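Local coordinates for 2-oxoglutarate-dependent dioxygenase tropC (Talaromyces stipitatus, PDB 6XJJ), which is an iron(II)- and 2-oxoglutarate-dependent dioxygenase of fungal tropolone biosynthesis, oxidising and ring-expanding a dearomatised intermediate derived from 3-methylorcinaldehyde, at residues K97-K108 with L164-K172; Q237-D245 with S299-T307. All blocks are in the same frame, centred on the assembly; numbering follows the deposited sequence.

Interaction 1: K97-K108 with L164-K172; sequences KFFDLPLEEKMK and LWPEGLSDK
Phe98 and Leu169, and likewise Glu105 and Gly168, bring their CA atoms to 7.9 Å, so the type I beta turn Pro166-Leu169 lies against the end of helix 85-99 and one side of the short helix 103-107. Pro166 touches two apolar side chains: its CG meets Phe98 CD1 at 3.9 Å, at the ring edge near its plane, while its CB meets Leu101 CD1 at 4.2 Å, the two side chains crossing at about a right angle. With CG of Phe98 anti to the backbone N (chi1 176°), the ring end comes nearer the proline than the start of the side chain would suggest. Leu169 adds CD1, which lies 4.2 Å from Leu101 CD1 and touches the Phe98 backbone. Phe142 and Phe174 also meet the Phe98 ring, tying the patch to strand 139-144 and helix 171-204. On the outer side the extended Lys108 chain carries NZ to Glu167 OE2, 3.4 Å, a salt bridge whose hydrogen bond is weak. Glu105 OE2 lies 4.0 Å from that same Glu167 OE2. Apolar packing thus gives the larger share of the contact, and Lys108 probably offsets part of the repulsion between the two carboxylates on the outer side.

Interaction 2: Q237-D245 with S299-T307; sequences QFGVGDHTD and SARHRVYIT. With FE (Fe (III) ion), chain B.
Arg301 crosses Asp242 obliquely and meets it from CB to its guanidinium. Its CB and CG pass Asp242 OD1, CG at 3.2 Å, and CG also touches Thr244 CG2; CD continues past the carboxylate. The bend at chi3 (50°) then turns the guanidinium side-on, so that NE and NH2 each donate to Asp242 OD2 at 2.8 Å. Both bonds use the syn lone pair, with carboxylate and guanidinium planes only 28° apart. Trp264 makes a cation-pi contact with Arg301. Farther along, Phe238 CE2 lies over a face of the Arg303 guanidinium, whose NE pairs with Glu262.

The backbones are antiparallel: Val304 N donates to Val240 O, while Val304 O takes a hydrogen bond from Val240 N and a weak one from Gly239 N, a classic beta bulge. The register shifts by one before a second hydrogen-bonded pair, His243 with His302, which puts both imidazoles on the same face as Val240 and Val304. There the iron is held by His243 NE2 at 2.2 Å, Asp245 OD1 at 2.4 Å and His302 NE2 at 2.5 Å. The imidazole planes are inclined at 62°. Each ring is fixed in rotation by an in-plane bond at its ND1 edge: His243 ND1 donates to Gly241 O at 2.9 Å, and His302 ND1 to Ala300 O at 3.0 Å. Asn284 and Ser250 hold Asp245 OD2. This is the two-histidine, one-carboxylate facial triad of 2-oxoglutarate dioxygenases. Three protein ligands grouped on one side of the metal are consistent with the remaining positions serving 2-oxoglutarate and oxygen, as in relatives.

In the fold
From the N terminus, helix 85-99 and helix 103-107 lead into strands 121-123 and 139-144, and the chain then returns as 164-172, which closes interaction 1 and runs into the long helix 171-204. Interaction 2 opens only afterwards, past strand 222-227: 237-245 is met by 299-307 once four more strands and helix 287-292 have been traversed. The two loops follow in series, neither nesting nor crossing; their centres are 27 Å apart and their nearest atoms about 11 Å. Interaction 1 fastens a peripheral helical region near one edge of the main sheet, whereas interaction 2 pairs two neighbouring antiparallel strands of the catalytic double-stranded beta-helix (jelly-roll) core just before strand 311-318.

Interaction 1: K97-K108 with L164-K172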
# COMPACT_ATOMS: atom_id res chain seq x y z
N LYS A 97 17.41 -7.35 5.16
CA LYS A 97 18.64 -7.54 4.40
C LYS A 97 18.94 -6.34 3.51
O LYS A 97 20.10 -5.92 3.41
CB LYS A 97 18.56 -8.82 3.57
CG LYS A 97 18.90 -10.07 4.36
CD LYS A 97 18.63 -11.36 3.60
CE LYS A 97 19.12 -12.56 4.40
NZ LYS A 97 18.79 -13.86 3.77
N PHE A 98 17.93 -5.78 2.86
CA PHE A 98 18.21 -4.68 1.94
C PHE A 98 18.67 -3.43 2.68
O PHE A 98 19.72 -2.86 2.37
CB PHE A 98 16.99 -4.35 1.09
CG PHE A 98 17.20 -3.18 0.19
CD1 PHE A 98 17.88 -3.33 -1.01
CD2 PHE A 98 16.76 -1.92 0.56
CE1 PHE A 98 18.10 -2.24 -1.83
CE2 PHE A 98 16.98 -0.84 -0.26
CZ PHE A 98 17.65 -1.00 -1.46
N PHE A 99 17.90 -2.99 3.68
CA PHE A 99 18.26 -1.76 4.35
C PHE A 99 19.49 -1.92 5.24
O PHE A 99 20.13 -0.92 5.56
CB PHE A 99 17.06 -1.23 5.13
CG PHE A 99 15.95 -0.74 4.25
CD1 PHE A 99 16.09 0.46 3.57
CD2 PHE A 99 14.78 -1.46 4.10
CE1 PHE A 99 15.08 0.93 2.75
CE2 PHE A 99 13.75 -0.99 3.28
CZ PHE A 99 13.91 0.21 2.60
N ASP A 100 19.85 -3.15 5.61
CA ASP A 100 21.12 -3.35 6.32
C ASP A 100 22.33 -3.09 5.44
O ASP A 100 23.45 -3.02 5.96
CB ASP A 100 21.19 -4.77 6.88
CG ASP A 100 20.30 -4.95 8.10
OD1 ASP A 100 19.85 -3.93 8.67
OD2 ASP A 100 20.06 -6.12 8.50
N LEU A 101 22.14 -2.94 4.13
CA LEU A 101 23.25 -2.70 3.22
C LEU A 101 23.91 -1.35 3.52
O LEU A 101 23.29 -0.45 4.08
CB LEU A 101 22.77 -2.72 1.77
CG LEU A 101 22.31 -4.07 1.21
CD1 LEU A 101 21.61 -3.90 -0.14
CD2 LEU A 101 23.49 -5.01 1.06
N PRO A 102 25.19 -1.19 3.15
CA PRO A 102 25.83 0.12 3.29
C PRO A 102 25.08 1.17 2.49
O PRO A 102 24.49 0.89 1.45
CB PRO A 102 27.24 -0.11 2.72
CG PRO A 102 27.47 -1.56 2.86
CD PRO A 102 26.14 -2.22 2.67
N LEU A 103 25.13 2.41 2.98
CA LEU A 103 24.39 3.46 2.30
C LEU A 103 24.97 3.74 0.92
O LEU A 103 24.23 4.00 -0.03
CB LEU A 103 24.35 4.73 3.15
CG LEU A 103 23.45 5.84 2.61
CD1 LEU A 103 22.75 6.57 3.74
CD2 LEU A 103 24.27 6.83 1.79
N GLU A 104 26.30 3.68 0.78
CA GLU A 104 26.88 3.79 -0.55
C GLU A 104 26.41 2.65 -1.45
O GLU A 104 26.32 2.81 -2.67
CB GLU A 104 28.41 3.78 -0.48
CG GLU A 104 29.01 2.46 -0.05
CD GLU A 104 30.51 2.52 0.02
OE1 GLU A 104 31.09 3.47 -0.55
OE2 GLU A 104 31.13 1.62 0.63
N GLU A 105 26.12 1.49 -0.85
CA GLU A 105 25.68 0.33 -1.60
C GLU A 105 24.26 0.51 -2.13
O GLU A 105 23.97 0.17 -3.28
CB GLU A 105 25.77 -0.91 -0.71
CG GLU A 105 25.46 -2.25 -1.38
CD GLU A 105 26.53 -2.67 -2.35
OE1 GLU A 105 27.61 -2.02 -2.37
OE2 GLU A 105 26.32 -3.66 -3.09
N LYS A 106 23.36 1.05 -1.30
CA LYS A 106 21.99 1.30 -1.75
C LYS A 106 21.95 2.40 -2.80
O LYS A 106 21.20 2.30 -3.78
CB LYS A 106 21.12 1.71 -0.57
CG LYS A 106 21.18 0.81 0.64
CD LYS A 106 20.38 1.42 1.77
CE LYS A 106 20.89 1.01 3.13
NZ LYS A 106 20.16 1.72 4.22
N MET A 107 22.71 3.47 -2.59
CA MET A 107 22.69 4.60 -3.51
C MET A 107 23.12 4.21 -4.92
O MET A 107 22.83 4.96 -5.87
CB MET A 107 23.58 5.72 -2.97
CG MET A 107 23.04 6.42 -1.72
SD MET A 107 21.56 7.41 -2.00
CE MET A 107 22.22 8.75 -2.99
N LYS A 108 23.79 3.07 -5.09
CA LYS A 108 24.12 2.60 -6.44
C LYS A 108 22.88 2.29 -7.27
O LYS A 108 22.99 2.22 -8.50
CB LYS A 108 25.02 1.36 -6.36
CG LYS A 108 26.49 1.67 -6.11
CD LYS A 108 27.31 0.40 -5.88
CE LYS A 108 28.80 0.72 -5.81
NZ LYS A 108 29.64 -0.45 -5.44
N LEU A 164 15.09 -1.69 -10.51
CA LEU A 164 16.51 -1.71 -10.19
C LEU A 164 16.73 -2.64 -9.01
O LEU A 164 16.01 -2.58 -8.01
CB LEU A 164 17.05 -0.32 -9.85
CG LEU A 164 17.03 0.74 -10.95
CD1 LEU A 164 17.76 1.98 -10.46
CD2 LEU A 164 17.63 0.23 -12.24
N TRP A 165 17.75 -3.50 -9.12
CA TRP A 165 17.97 -4.52 -8.12
C TRP A 165 19.38 -4.42 -7.56
O TRP A 165 20.32 -4.15 -8.30
CB TRP A 165 17.75 -5.92 -8.70
CG TRP A 165 16.34 -6.17 -9.19
CD1 TRP A 165 15.91 -6.18 -10.48
CD2 TRP A 165 15.17 -6.41 -8.38
NE1 TRP A 165 14.56 -6.43 -10.54
CE2 TRP A 165 14.08 -6.57 -9.26
CE3 TRP A 165 14.95 -6.51 -7.01
CZ2 TRP A 165 12.79 -6.83 -8.81
CZ3 TRP A 165 13.66 -6.76 -6.56
CH2 TRP A 165 12.60 -6.92 -7.46
N PRO A 166 19.55 -4.63 -6.25
CA PRO A 166 20.88 -4.47 -5.66
C PRO A 166 21.83 -5.58 -6.08
O PRO A 166 21.53 -6.77 -5.92
CB PRO A 166 20.60 -4.50 -4.15
CG PRO A 166 19.37 -5.32 -4.02
CD PRO A 166 18.55 -5.02 -5.25
N GLU A 167 22.99 -5.19 -6.62
CA GLU A 167 23.97 -6.17 -7.07
C GLU A 167 24.46 -7.06 -5.94
O GLU A 167 24.83 -8.22 -6.18
CB GLU A 167 25.17 -5.46 -7.70
CG GLU A 167 25.90 -4.54 -6.72
CD GLU A 167 27.09 -3.85 -7.36
OE1 GLU A 167 27.52 -4.30 -8.45
OE2 GLU A 167 27.61 -2.88 -6.78
N GLY A 168 24.49 -6.55 -4.72
CA GLY A 168 25.05 -7.28 -3.60
C GLY A 168 24.16 -8.32 -2.97
O GLY A 168 24.57 -8.95 -1.99
N LEU A 169 22.95 -8.53 -3.49
CA LEU A 169 22.05 -9.56 -3.00
C LEU A 169 21.75 -10.56 -4.11
O LEU A 169 21.66 -10.19 -5.29
CB LEU A 169 20.75 -8.96 -2.45
CG LEU A 169 20.88 -8.03 -1.24
CD1 LEU A 169 19.52 -7.50 -0.79
CD2 LEU A 169 21.59 -8.72 -0.08
N SER A 170 21.59 -11.82 -3.73
CA SER A 170 21.27 -12.88 -4.68
C SER A 170 19.78 -12.85 -5.02
O SER A 170 18.95 -12.42 -4.21
CB SER A 170 21.64 -14.25 -4.10
OG SER A 170 20.87 -14.55 -2.95
N ASP A 171 19.45 -13.31 -6.23
CA ASP A 171 18.05 -13.46 -6.59
C ASP A 171 17.29 -14.21 -5.51
O ASP A 171 16.15 -13.88 -5.18
CB ASP A 171 17.92 -14.17 -7.94
CG ASP A 171 18.24 -13.26 -9.10
OD1 ASP A 171 18.25 -12.02 -8.91
OD2 ASP A 171 18.47 -13.78 -10.22
N LYS A 172 17.94 -15.22 -4.92
CA LYS A 172 17.29 -16.08 -3.94
C LYS A 172 17.05 -15.35 -2.63
O LYS A 172 16.03 -15.58 -1.96
CB LYS A 172 18.13 -17.33 -3.73
CG LYS A 172 17.53 -18.37 -2.80
CD LYS A 172 18.25 -19.70 -2.94
CE LYS A 172 17.60 -20.77 -2.10
NZ LYS A 172 18.11 -22.12 -2.48

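Interaction 2: Q237-D245 with S299-T307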
# COMPACT_ATOMS: atom_id res chain seq x y z
N GLN A 237 8.77 16.34 13.13
CA GLN A 237 9.27 15.35 12.18
C GLN A 237 8.46 14.08 12.35
O GLN A 237 8.17 13.67 13.48
CB GLN A 237 10.75 15.04 12.43
CG GLN A 237 11.45 14.39 11.26
CD GLN A 237 12.92 14.17 11.52
OE1 GLN A 237 13.39 14.31 12.65
NE2 GLN A 237 13.68 13.94 10.45
N PHE A 238 8.05 13.47 11.24
CA PHE A 238 7.37 12.19 11.34
C PHE A 238 8.10 11.14 10.52
O PHE A 238 9.03 11.43 9.77
CB PHE A 238 5.90 12.23 10.87
CG PHE A 238 5.05 13.29 11.51
CD1 PHE A 238 5.52 14.57 11.72
CD2 PHE A 238 3.84 12.93 12.09
CE1 PHE A 238 4.74 15.52 12.34
CE2 PHE A 238 3.07 13.87 12.73
CZ PHE A 238 3.52 15.16 12.86
N GLY A 239 7.67 9.90 10.72
CA GLY A 239 8.06 8.81 9.84
C GLY A 239 7.59 9.10 8.44
O GLY A 239 8.37 9.05 7.48
N VAL A 240 6.30 9.40 8.30
CA VAL A 240 5.73 9.93 7.07
C VAL A 240 4.66 10.93 7.47
O VAL A 240 3.84 10.65 8.35
CB VAL A 240 5.11 8.83 6.18
CG1 VAL A 240 4.64 9.42 4.86
CG2 VAL A 240 6.10 7.68 5.95
N GLY A 241 4.68 12.09 6.85
CA GLY A 241 3.77 13.15 7.23
C GLY A 241 2.39 13.01 6.65
O GLY A 241 2.10 12.16 5.81
N ASP A 242 1.52 13.90 7.12
CA ASP A 242 0.12 13.95 6.70
C ASP A 242 0.00 13.96 5.18
O ASP A 242 0.46 14.90 4.52
CB ASP A 242 -0.53 15.19 7.30
CG ASP A 242 -2.02 15.27 7.02
OD1 ASP A 242 -2.53 14.47 6.21
OD2 ASP A 242 -2.70 16.11 7.65
N HIS A 243 -0.61 12.92 4.64
CA HIS A 243 -0.86 12.84 3.21
C HIS A 243 -2.12 12.02 2.97
O HIS A 243 -2.67 11.40 3.89
CB HIS A 243 0.31 12.20 2.47
CG HIS A 243 0.48 10.74 2.75
ND1 HIS A 243 1.00 10.27 3.93
CD2 HIS A 243 0.18 9.66 2.00
CE1 HIS A 243 1.02 8.95 3.90
NE2 HIS A 243 0.53 8.55 2.74
N THR A 244 -2.59 12.05 1.73
CA THR A 244 -3.46 11.02 1.20
C THR A 244 -2.69 10.26 0.13
O THR A 244 -1.73 10.77 -0.47
CB THR A 244 -4.74 11.60 0.58
OG1 THR A 244 -4.40 12.43 -0.54
CG2 THR A 244 -5.49 12.40 1.59
N ASP A 245 -3.12 9.03 -0.11
CA ASP A 245 -2.61 8.25 -1.23
C ASP A 245 -3.36 8.68 -2.48
O ASP A 245 -4.56 8.95 -2.44
CB ASP A 245 -2.79 6.76 -0.98
CG ASP A 245 -1.98 6.26 0.21
OD1 ASP A 245 -1.07 6.98 0.67
OD2 ASP A 245 -2.25 5.14 0.68
N SER A 299 -10.99 8.66 0.73
CA SER A 299 -9.54 8.77 0.90
C SER A 299 -9.27 9.64 2.12
O SER A 299 -9.60 10.83 2.13
CB SER A 299 -8.86 9.35 -0.34
OG SER A 299 -7.46 9.46 -0.13
N ALA A 300 -8.65 9.06 3.14
CA ALA A 300 -8.48 9.69 4.44
C ALA A 300 -7.01 10.04 4.67
O ALA A 300 -6.11 9.27 4.30
CB ALA A 300 -8.98 8.79 5.57
N ARG A 301 -6.78 11.20 5.26
CA ARG A 301 -5.43 11.59 5.67
C ARG A 301 -4.87 10.61 6.70
O ARG A 301 -5.61 10.05 7.52
CB ARG A 301 -5.48 13.02 6.22
CG ARG A 301 -5.54 14.07 5.11
CD ARG A 301 -5.99 15.45 5.54
NE ARG A 301 -5.30 16.00 6.70
CZ ARG A 301 -5.89 16.42 7.82
NH1 ARG A 301 -7.21 16.41 7.93
NH2 ARG A 301 -5.17 16.90 8.82
N HIS A 302 -3.57 10.37 6.62
CA HIS A 302 -2.89 9.47 7.54
C HIS A 302 -1.41 9.81 7.55
O HIS A 302 -0.90 10.51 6.66
CB HIS A 302 -3.11 7.99 7.16
CG HIS A 302 -2.67 7.63 5.77
ND1 HIS A 302 -3.43 7.90 4.66
CD2 HIS A 302 -1.55 7.02 5.32
CE1 HIS A 302 -2.80 7.47 3.58
NE2 HIS A 302 -1.66 6.93 3.95
N ARG A 303 -0.72 9.30 8.57
CA ARG A 303 0.69 9.60 8.79
C ARG A 303 1.25 8.54 9.73
O ARG A 303 0.52 7.69 10.25
CB ARG A 303 0.86 11.00 9.37
CG ARG A 303 0.19 11.17 10.72
CD ARG A 303 0.31 12.57 11.23
NE ARG A 303 -0.27 12.71 12.56
CZ ARG A 303 -0.38 13.87 13.21
NH1 ARG A 303 0.05 14.98 12.64
NH2 ARG A 303 -0.93 13.91 14.41
N VAL A 304 2.57 8.60 9.95
CA VAL A 304 3.26 7.67 10.84
C VAL A 304 4.19 8.51 11.71
O VAL A 304 5.16 9.08 11.20
CB VAL A 304 4.06 6.61 10.06
CG1 VAL A 304 4.69 5.61 11.01
CG2 VAL A 304 3.18 5.91 9.04
N TYR A 305 3.89 8.59 13.00
CA TYR A 305 4.77 9.31 13.90
C TYR A 305 5.97 8.45 14.30
O TYR A 305 5.99 7.24 14.10
CB TYR A 305 4.03 9.79 15.15
CG TYR A 305 3.36 8.71 15.98
CD1 TYR A 305 4.08 7.96 16.90
CD2 TYR A 305 1.99 8.49 15.88
CE1 TYR A 305 3.46 6.98 17.67
CE2 TYR A 305 1.37 7.53 16.65
CZ TYR A 305 2.10 6.77 17.54
OH TYR A 305 1.48 5.81 18.31
N ILE A 306 6.98 9.11 14.85
CA ILE A 306 8.24 8.45 15.18
C ILE A 306 8.11 7.80 16.55
O ILE A 306 7.45 8.33 17.44
CB ILE A 306 9.41 9.45 15.14
CG1 ILE A 306 9.52 10.08 13.75
CG2 ILE A 306 10.72 8.75 15.50
CD1 ILE A 306 10.47 11.24 13.66
N THR A 307 8.74 6.64 16.70
CA THR A 307 8.71 5.89 17.95
C THR A 307 10.13 5.46 18.30
O THR A 307 11.08 5.71 17.55
CB THR A 307 7.81 4.65 17.87
OG1 THR A 307 8.28 3.78 16.84
CG2 THR A 307 6.37 5.05 17.58
FE FE B . 0.34 6.32 2.56